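PDB 7OMU: macro domain-containing protein from Thermosipho africanus, which is of unknown function but joins a DarT-family region to a macro domain that holds a bound adenosine-5-diphosphoribose. Local coordinates for residues Tyr27-Ile32 / Leu107-Val112; Leu85-Arg90 / Ile167-Leu172. The protein carries 1 engineered substitution. One frame throughout, in Å; residues are numbered along the deposited sequence.

Interaction 1. Residues Tyr27-Ile32 / Leu107-Val112; sequences YYITHI and LAIVAV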
ATOM      1  N   TYR A  27      13.743   1.556  -9.309  1.00 76.33           N
ATOM      2  CA  TYR A  27      13.808   1.286  -7.851  1.00 75.20           C
ATOM      3  C   TYR A  27      14.279  -0.145  -7.594  1.00 76.22           C
ATOM      4  O   TYR A  27      13.709  -1.085  -8.176  1.00 76.01           O
ATOM      5  CB  TYR A  27      12.434   1.535  -7.230  1.00 75.34           C
ATOM      6  CG  TYR A  27      11.883   2.916  -7.484  1.00 77.85           C
ATOM      7  CD1 TYR A  27      12.264   3.992  -6.697  1.00 79.92           C
ATOM      8  CD2 TYR A  27      11.000   3.155  -8.525  1.00 78.51           C
ATOM      9  CE1 TYR A  27      11.782   5.268  -6.935  1.00 81.10           C
ATOM     10  CE2 TYR A  27      10.498   4.424  -8.766  1.00 80.25           C
ATOM     11  CZ  TYR A  27      10.892   5.487  -7.971  1.00 80.77           C
ATOM     12  OH  TYR A  27      10.406   6.739  -8.215  1.00 81.77           O
ATOM     13  N   TYR A  28      15.302  -0.292  -6.746  1.00 79.69           N
ATOM     14  CA  TYR A  28      15.836  -1.592  -6.266  1.00 80.15           C
ATOM     15  C   TYR A  28      15.618  -1.668  -4.754  1.00 80.20           C
ATOM     16  O   TYR A  28      16.161  -0.816  -4.024  1.00 80.48           O
ATOM     17  CB  TYR A  28      17.311  -1.729  -6.637  1.00 82.35           C
ATOM     18  CG  TYR A  28      17.965  -3.005  -6.174  1.00 86.44           C
ATOM     19  CD1 TYR A  28      17.789  -4.196  -6.859  1.00 88.76           C
ATOM     20  CD2 TYR A  28      18.776  -3.022  -5.050  1.00 89.12           C
ATOM     21  CE1 TYR A  28      18.413  -5.368  -6.444  1.00 91.61           C
ATOM     22  CE2 TYR A  28      19.393  -4.185  -4.616  1.00 90.33           C
ATOM     23  CZ  TYR A  28      19.215  -5.363  -5.315  1.00 91.45           C
ATOM     24  OH  TYR A  28      19.835  -6.497  -4.871  1.00 93.67           O
ATOM     25  N   ILE A  29      14.813  -2.639  -4.312  1.00 80.92           N
ATOM     26  CA  ILE A  29      14.543  -2.930  -2.872  1.00 79.66           C
ATOM     27  C   ILE A  29      15.722  -3.734  -2.325  1.00 80.93           C
ATOM     28  O   ILE A  29      16.133  -4.691  -3.007  1.00 84.87           O
ATOM     29  CB  ILE A  29      13.221  -3.703  -2.707  1.00 76.87           C
ATOM     30  CG1 ILE A  29      12.034  -2.922  -3.270  1.00 76.03           C
ATOM     31  CG2 ILE A  29      12.997  -4.087  -1.253  1.00 76.74           C
ATOM     32  CD1 ILE A  29      10.825  -3.783  -3.538  1.00 78.20           C
ATOM     33  N   THR A  30      16.222  -3.379  -1.140  1.00 80.99           N
ATOM     34  CA  THR A  30      17.325  -4.104  -0.453  1.00 84.39           C
ATOM     35  C   THR A  30      17.295  -3.849   1.057  1.00 86.31           C
ATOM     36  O   THR A  30      16.639  -2.886   1.496  1.00 88.13           O
ATOM     37  CB  THR A  30      18.688  -3.703  -1.028  1.00 85.35           C
ATOM     38  OG1 THR A  30      19.639  -4.691  -0.624  1.00 85.78           O
ATOM     39  CG2 THR A  30      19.134  -2.325  -0.592  1.00 85.37           C
ATOM     40  N   HIS A  31      18.008  -4.680   1.818  1.00 88.81           N
ATOM     41  CA  HIS A  31      18.275  -4.465   3.262  1.00 90.94           C
ATOM     42  C   HIS A  31      19.181  -3.239   3.386  1.00 92.03           C
ATOM     43  O   HIS A  31      20.078  -3.076   2.543  1.00 92.67           O
ATOM     44  CB  HIS A  31      18.880  -5.720   3.905  1.00 92.92           C
ATOM     45  CG  HIS A  31      18.751  -5.754   5.390  1.00 94.90           C
ATOM     46  ND1 HIS A  31      19.419  -4.868   6.214  1.00 95.01           N
ATOM     47  CD2 HIS A  31      18.041  -6.568   6.203  1.00 96.93           C
ATOM     48  CE1 HIS A  31      19.124  -5.131   7.470  1.00 96.72           C
ATOM     49  NE2 HIS A  31      18.282  -6.171   7.492  1.00 99.04           N
ATOM     50  N   ILE A  32      18.944  -2.400   4.391  1.00 94.55           N
ATOM     51  CA  ILE A  32      19.645  -1.093   4.543  1.00 96.69           C
ATOM     52  C   ILE A  32      21.117  -1.339   4.908  1.00 98.88           C
ATOM     53  O   ILE A  32      21.929  -0.414   4.720  1.00103.85           O
ATOM     54  CB  ILE A  32      18.918  -0.185   5.551  1.00 96.88           C
ATOM     55  CG1 ILE A  32      19.492   1.232   5.526  1.00 99.54           C
ATOM     56  CG2 ILE A  32      18.938  -0.786   6.947  1.00 97.85           C
ATOM     57  CD1 ILE A  32      18.664   2.254   6.264  1.00102.71           C
ATOM     58  N   LEU A 107      14.815  -1.727   5.785  1.00 91.75           N
ATOM     59  CA  LEU A 107      14.723  -1.718   4.303  1.00 89.22           C
ATOM     60  C   LEU A 107      15.111  -0.351   3.743  1.00 87.78           C
ATOM     61  O   LEU A 107      14.913   0.681   4.432  1.00 89.90           O
ATOM     62  CB  LEU A 107      13.299  -2.090   3.880  1.00 88.61           C
ATOM     63  CG  LEU A 107      12.919  -3.556   4.080  1.00 89.59           C
ATOM     64  CD1 LEU A 107      11.513  -3.818   3.564  1.00 89.80           C
ATOM     65  CD2 LEU A 107      13.915  -4.479   3.393  1.00 90.66           C
ATOM     66  N   ALA A 108      15.625  -0.375   2.513  1.00 84.46           N
ATOM     67  CA  ALA A 108      15.987   0.802   1.699  1.00 84.27           C
ATOM     68  C   ALA A 108      15.607   0.528   0.242  1.00 84.04           C
ATOM     69  O   ALA A 108      15.869  -0.583  -0.244  1.00 85.07           O
ATOM     70  CB  ALA A 108      17.456   1.090   1.852  1.00 84.86           C
ATOM     71  N   ILE A 109      14.982   1.503  -0.416  1.00 85.49           N
ATOM     72  CA  ILE A 109      14.700   1.471  -1.879  1.00 85.90           C
ATOM     73  C   ILE A 109      15.729   2.380  -2.556  1.00 84.82           C
ATOM     74  O   ILE A 109      15.756   3.584  -2.248  1.00 84.47           O
ATOM     75  CB  ILE A 109      13.237   1.863  -2.163  1.00 86.77           C
ATOM     76  CG1 ILE A 109      12.279   0.834  -1.557  1.00 89.84           C
ATOM     77  CG2 ILE A 109      12.987   2.041  -3.653  1.00 84.34           C
ATOM     78  CD1 ILE A 109      10.963   1.408  -1.096  1.00 91.30           C
ATOM     79  N   VAL A 110      16.592   1.791  -3.383  1.00 84.23           N
ATOM     80  CA  VAL A 110      17.682   2.507  -4.102  1.00 84.73           C
ATOM     81  C   VAL A 110      17.109   2.983  -5.434  1.00 82.21           C
ATOM     82  O   VAL A 110      16.660   2.128  -6.214  1.00 81.59           O
ATOM     83  CB  VAL A 110      18.924   1.615  -4.295  1.00 85.52           C
ATOM     84  CG1 VAL A 110      20.026   2.335  -5.064  1.00 85.60           C
ATOM     85  CG2 VAL A 110      19.446   1.096  -2.961  1.00 85.60           C
ATOM     86  N   ALA A 111      17.092   4.297  -5.649  1.00 82.47           N
ATOM     87  CA  ALA A 111      16.598   4.939  -6.885  1.00 85.05           C
ATOM     88  C   ALA A 111      17.703   4.906  -7.945  1.00 87.61           C
ATOM     89  O   ALA A 111      18.855   5.246  -7.622  1.00 90.26           O
ATOM     90  CB  ALA A 111      16.150   6.347  -6.592  1.00 86.80           C
ATOM     91  N   VAL A 112      17.348   4.500  -9.164  1.00 88.37           N
ATOM     92  CA  VAL A 112      18.246   4.442 -10.351  1.00 91.04           C
ATOM     93  C   VAL A 112      17.647   5.372 -11.409  1.00 93.87           C
ATOM     94  O   VAL A 112      16.423   5.329 -11.574  1.00 96.11           O
ATOM     95  CB  VAL A 112      18.377   2.990 -10.849  1.00 91.66           C
ATOM     96  CG1 VAL A 112      19.205   2.891 -12.120  1.00 93.41           C
ATOM     97  CG2 VAL A 112      18.942   2.081  -9.769  1.00 90.91           C
TER
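Tyr28 O accepts the amide of Val110 in an almost straight bond (Val110 N to Tyr28 O 2.7 Å, N-H...O 170°) and also receives the CA-H of Ile109. With the return bond from Tyr28 N to Val110 O (2.8 Å), this makes Tyr28 and Val110 a hydrogen-bonded pair between antiparallel strands 25-31 and 107-113, the former outermost in the four-stranded mixed sheet of the DarT-family region. Thr30 and Ala108 repeat the pattern, with Thr30 N lying 3.0 Å from Ala108 O. On the face carrying Tyr27, Ile29 and Ile109, the branches of Ile109 divide the work. Its CG1, anti to the carbonyl carbon (chi1 -64°), runs beside Ile29 CG1 at 4.1 Å, and Leu94 of helix 92-99 packs against both isoleucines. Ile109 CG2 instead meets Tyr27 CB at 3.7 Å and approaches CD1 of the same ring obliquely. On the other face Thr30 CG2 touches Val110 CG2 at 4.2 Å, and Ile43 packs on Tyr28 and Val110; the phenol OH of Tyr28 reaches Lys58 NZ. Near the end of the ladder Leu107 brings its CD2 methyl to 3.7 Å from Thr30 O.

Interaction 2. Residues Leu85-Arg90 / Ile167-Leu172; sequences LYFQPR and IMAACL. Engineered in segment 167-172: Ala170 (natural residue Glu).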
ATOM      1  N   LEU A  85      15.147  -3.996 -11.388  1.00 85.98           N
ATOM      2  CA  LEU A  85      14.775  -2.585 -11.098  1.00 83.26           C
ATOM      3  C   LEU A  85      13.281  -2.398 -11.374  1.00 80.67           C
ATOM      4  O   LEU A  85      12.908  -2.350 -12.558  1.00 84.68           O
ATOM      5  CB  LEU A  85      15.617  -1.656 -11.978  1.00 83.88           C
ATOM      6  CG  LEU A  85      17.129  -1.850 -11.886  1.00 84.90           C
ATOM      7  CD1 LEU A  85      17.862  -0.809 -12.714  1.00 86.47           C
ATOM      8  CD2 LEU A  85      17.597  -1.799 -10.442  1.00 84.29           C
ATOM      9  N   TYR A  86      12.461  -2.308 -10.326  1.00 76.56           N
ATOM     10  CA  TYR A  86      10.984  -2.154 -10.420  1.00 75.10           C
ATOM     11  C   TYR A  86      10.634  -0.739 -10.893  1.00 74.13           C
ATOM     12  O   TYR A  86      11.342   0.207 -10.518  1.00 73.50           O
ATOM     13  CB  TYR A  86      10.314  -2.401  -9.066  1.00 75.79           C
ATOM     14  CG  TYR A  86      10.417  -3.802  -8.519  1.00 75.16           C
ATOM     15  CD1 TYR A  86       9.689  -4.843  -9.073  1.00 74.57           C
ATOM     16  CD2 TYR A  86      11.210  -4.082  -7.421  1.00 75.62           C
ATOM     17  CE1 TYR A  86       9.760  -6.129  -8.562  1.00 74.23           C
ATOM     18  CE2 TYR A  86      11.295  -5.360  -6.899  1.00 77.22           C
ATOM     19  CZ  TYR A  86      10.566  -6.389  -7.469  1.00 76.62           C
ATOM     20  OH  TYR A  86      10.659  -7.649  -6.951  1.00 79.33           O
ATOM     21  N   PHE A  87       9.555  -0.601 -11.666  1.00 75.34           N
ATOM     22  CA  PHE A  87       8.931   0.703 -12.009  1.00 78.14           C
ATOM     23  C   PHE A  87       8.117   1.194 -10.812  1.00 80.21           C
ATOM     24  O   PHE A  87       7.999   2.423 -10.619  1.00 81.86           O
ATOM     25  CB  PHE A  87       8.028   0.575 -13.235  1.00 79.18           C
ATOM     26  CG  PHE A  87       8.769   0.244 -14.500  1.00 80.59           C
ATOM     27  CD1 PHE A  87       9.423   1.237 -15.207  1.00 83.19           C
ATOM     28  CD2 PHE A  87       8.829  -1.056 -14.965  1.00 81.97           C
ATOM     29  CE1 PHE A  87      10.123   0.933 -16.361  1.00 86.34           C
ATOM     30  CE2 PHE A  87       9.530  -1.358 -16.120  1.00 85.81           C
ATOM     31  CZ  PHE A  87      10.168  -0.363 -16.820  1.00 87.06           C
ATOM     32  N   GLN A  88       7.551   0.243 -10.062  1.00 81.47           N
ATOM     33  CA  GLN A  88       6.752   0.489  -8.839  1.00 81.75           C
ATOM     34  C   GLN A  88       7.290  -0.392  -7.718  1.00 79.58           C
ATOM     35  O   GLN A  88       7.071  -1.598  -7.726  1.00 77.09           O
ATOM     36  CB  GLN A  88       5.278   0.188  -9.120  1.00 85.77           C
ATOM     37  CG  GLN A  88       4.408   0.227  -7.874  1.00 87.86           C
ATOM     38  CD  GLN A  88       4.431   1.596  -7.244  1.00 91.27           C
ATOM     39  OE1 GLN A  88       5.252   1.890  -6.367  1.00 87.79           O
ATOM     40  NE2 GLN A  88       3.534   2.447  -7.718  1.00 95.28           N
ATOM     41  N   PRO A  89       8.026   0.172  -6.737  1.00 80.75           N
ATOM     42  CA  PRO A  89       8.525  -0.608  -5.601  1.00 82.60           C
ATOM     43  C   PRO A  89       7.476  -0.875  -4.508  1.00 85.16           C
ATOM     44  O   PRO A  89       7.645  -1.841  -3.778  1.00 86.48           O
ATOM     45  CB  PRO A  89       9.650   0.273  -5.039  1.00 82.75           C
ATOM     46  CG  PRO A  89       9.204   1.681  -5.368  1.00 82.47           C
ATOM     47  CD  PRO A  89       8.456   1.579  -6.683  1.00 80.79           C
ATOM     48  N   ARG A  90       6.447  -0.023  -4.402  1.00 84.35           N
ATOM     49  CA  ARG A  90       5.320  -0.192  -3.448  1.00 82.79           C
ATOM     50  C   ARG A  90       4.392  -1.275  -4.005  1.00 82.51           C
ATOM     51  O   ARG A  90       3.306  -0.920  -4.512  1.00 85.51           O
ATOM     52  CB  ARG A  90       4.603   1.144  -3.245  1.00 84.75           C
ATOM     53  CG  ARG A  90       3.606   1.162  -2.097  1.00 86.57           C
ATOM     54  CD  ARG A  90       2.960   2.532  -1.978  1.00 87.31           C
ATOM     55  NE  ARG A  90       1.913   2.598  -0.966  1.00 89.65           N
ATOM     56  CZ  ARG A  90       0.677   2.112  -1.113  1.00 95.90           C
ATOM     57  NH1 ARG A  90       0.319   1.501  -2.235  1.00100.34           N
ATOM     58  NH2 ARG A  90      -0.201   2.234  -0.130  1.00 96.12           N
ATOM     59  N   ILE A 167       2.121  -5.059 -11.652  1.00 79.13           N
ATOM     60  CA  ILE A 167       2.660  -3.940 -10.817  1.00 78.69           C
ATOM     61  C   ILE A 167       4.150  -4.168 -10.519  1.00 82.20           C
ATOM     62  O   ILE A 167       4.866  -3.181 -10.244  1.00 85.56           O
ATOM     63  CB  ILE A 167       1.838  -3.763  -9.527  1.00 76.15           C
ATOM     64  CG1 ILE A 167       2.201  -2.452  -8.829  1.00 75.51           C
ATOM     65  CG2 ILE A 167       1.990  -4.961  -8.596  1.00 76.59           C
ATOM     66  CD1 ILE A 167       1.289  -2.096  -7.686  1.00 75.35           C
ATOM     67  N   MET A 168       4.609  -5.419 -10.583  1.00 84.39           N
ATOM     68  CA  MET A 168       6.035  -5.783 -10.392  1.00 85.40           C
ATOM     69  C   MET A 168       6.740  -5.866 -11.748  1.00 84.01           C
ATOM     70  O   MET A 168       7.789  -6.529 -11.828  1.00 87.07           O
ATOM     71  CB  MET A 168       6.145  -7.117  -9.652  1.00 88.52           C
ATOM     72  CG  MET A 168       5.650  -7.013  -8.238  1.00 91.20           C
ATOM     73  SD  MET A 168       5.979  -8.494  -7.291  1.00 97.05           S
ATOM     74  CE  MET A 168       4.538  -9.472  -7.723  1.00 98.39           C
ATOM     75  N   ALA A 169       6.195  -5.208 -12.775  1.00 82.27           N
ATOM     76  CA  ALA A 169       6.912  -4.911 -14.034  1.00 85.69           C
ATOM     77  C   ALA A 169       8.237  -4.253 -13.658  1.00 85.35           C
ATOM     78  O   ALA A 169       8.262  -3.485 -12.659  1.00 87.79           O
ATOM     79  CB  ALA A 169       6.094  -4.021 -14.940  1.00 88.62           C
ATOM     80  N   ALA A 170       9.293  -4.563 -14.412  1.00 83.15           N
ATOM     81  CA  ALA A 170      10.688  -4.221 -14.063  1.00 82.84           C
ATOM     82  C   ALA A 170      11.538  -4.071 -15.324  1.00 82.56           C
ATOM     83  O   ALA A 170      11.162  -4.606 -16.387  1.00 80.32           O
ATOM     84  CB  ALA A 170      11.261  -5.281 -13.153  1.00 83.66           C
ATOM     85  N   CYS A 171      12.646  -3.347 -15.172  1.00 82.97           N
ATOM     86  CA  CYS A 171      13.757  -3.230 -16.145  1.00 83.43           C
ATOM     87  C   CYS A 171      14.903  -4.119 -15.660  1.00 81.26           C
ATOM     88  O   CYS A 171      15.430  -3.839 -14.572  1.00 80.79           O
ATOM     89  CB  CYS A 171      14.202  -1.779 -16.252  1.00 85.25           C
ATOM     90  SG  CYS A 171      15.776  -1.575 -17.117  1.00 89.76           S
ATOM     91  N   LEU A 172      15.241  -5.163 -16.421  1.00 81.46           N
ATOM     92  CA  LEU A 172      16.312  -6.138 -16.075  1.00 83.25           C
ATOM     93  C   LEU A 172      17.633  -5.690 -16.713  1.00 87.00           C
ATOM     94  O   LEU A 172      17.728  -5.693 -17.954  1.00 89.96           O
ATOM     95  CB  LEU A 172      15.910  -7.533 -16.560  1.00 83.05           C
ATOM     96  CG  LEU A 172      14.561  -8.041 -16.059  1.00 81.79           C
ATOM     97  CD1 LEU A 172      14.241  -9.389 -16.679  1.00 83.11           C
ATOM     98  CD2 LEU A 172      14.532  -8.133 -14.543  1.00 81.02           C
TER
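Phe87 lays its ring alongside the backbone of Ala169-Cys171, beside the antiparallel pairing of strands 82-86 and 170-174, the former outermost in the four-stranded antiparallel sheet of the DarT-family region. Its CB starts near Ala169 O, and chi1 of -66° sets CG anti to its own carbonyl carbon and beside the backbone N. CD2 then comes to 3.4 Å from Ala169 O, which sits at the ring edge near its plane. CE2 is 3.5 Å from Ala170 C, meeting the peptide obliquely, and CZ at the tip reaches Cys171 CB at 4.3 Å. The same Ala169 O accepts a weak but straight hydrogen bond from Phe87 N (3.3 Å). Before it, Leu85 and Cys171 form a hydrogen-bonded pair, with Cys171 N 2.8 Å from Leu85 O, and Tyr86 stands opposite Ala170, an engineered residue whose CB touches Leu85 O. The Tyr86 ring runs beside Met168, its CE1 3.9 Å from Met168 CB, with Met168 O at the ring edge in its plane. Farther along the loop, Gln88 crosses Ile167, CG against CG1 at 3.6 Å. A bend at chi2 (61°) turns CD of Gln88 off that line. Gln88 OE1 is taken up within its own segment by Arg90 N at 3.0 Å, while Gln88 NE2, weakly to Val151 O, and the guanidinium of Arg90, through NH1 to Glu155 O, turn to backbone oxygens outside the two segments. The two bonds between Leu85 and Cys171 thus fix the strand pairing, whereas from Tyr86 onward, apart from the weak Phe87 N bond, the segments are held mainly by van der Waals contact.

Both contacts are buried and lie in the DarT-family region, but in different sheets. Interaction 1 pairs neighbouring strands of the four-stranded mixed sheet with a regular ladder and side chains packed on both faces. Interaction 2 joins the C-terminal end of the outermost strand 82-86 to the beginning of strand 170-174, and extends into the adjoining loops, where rings and aliphatic groups meet backbone and polar tips find loop partners. The two meet at their edges: Tyr27 O and Tyr86 N, 2.8 Å apart, probably form a hydrogen bond between the outermost strands 25-31 and 82-86. Beside it the Tyr27 ring packs on Pro89, and helix 92-99 contributes side-chain contacts to both.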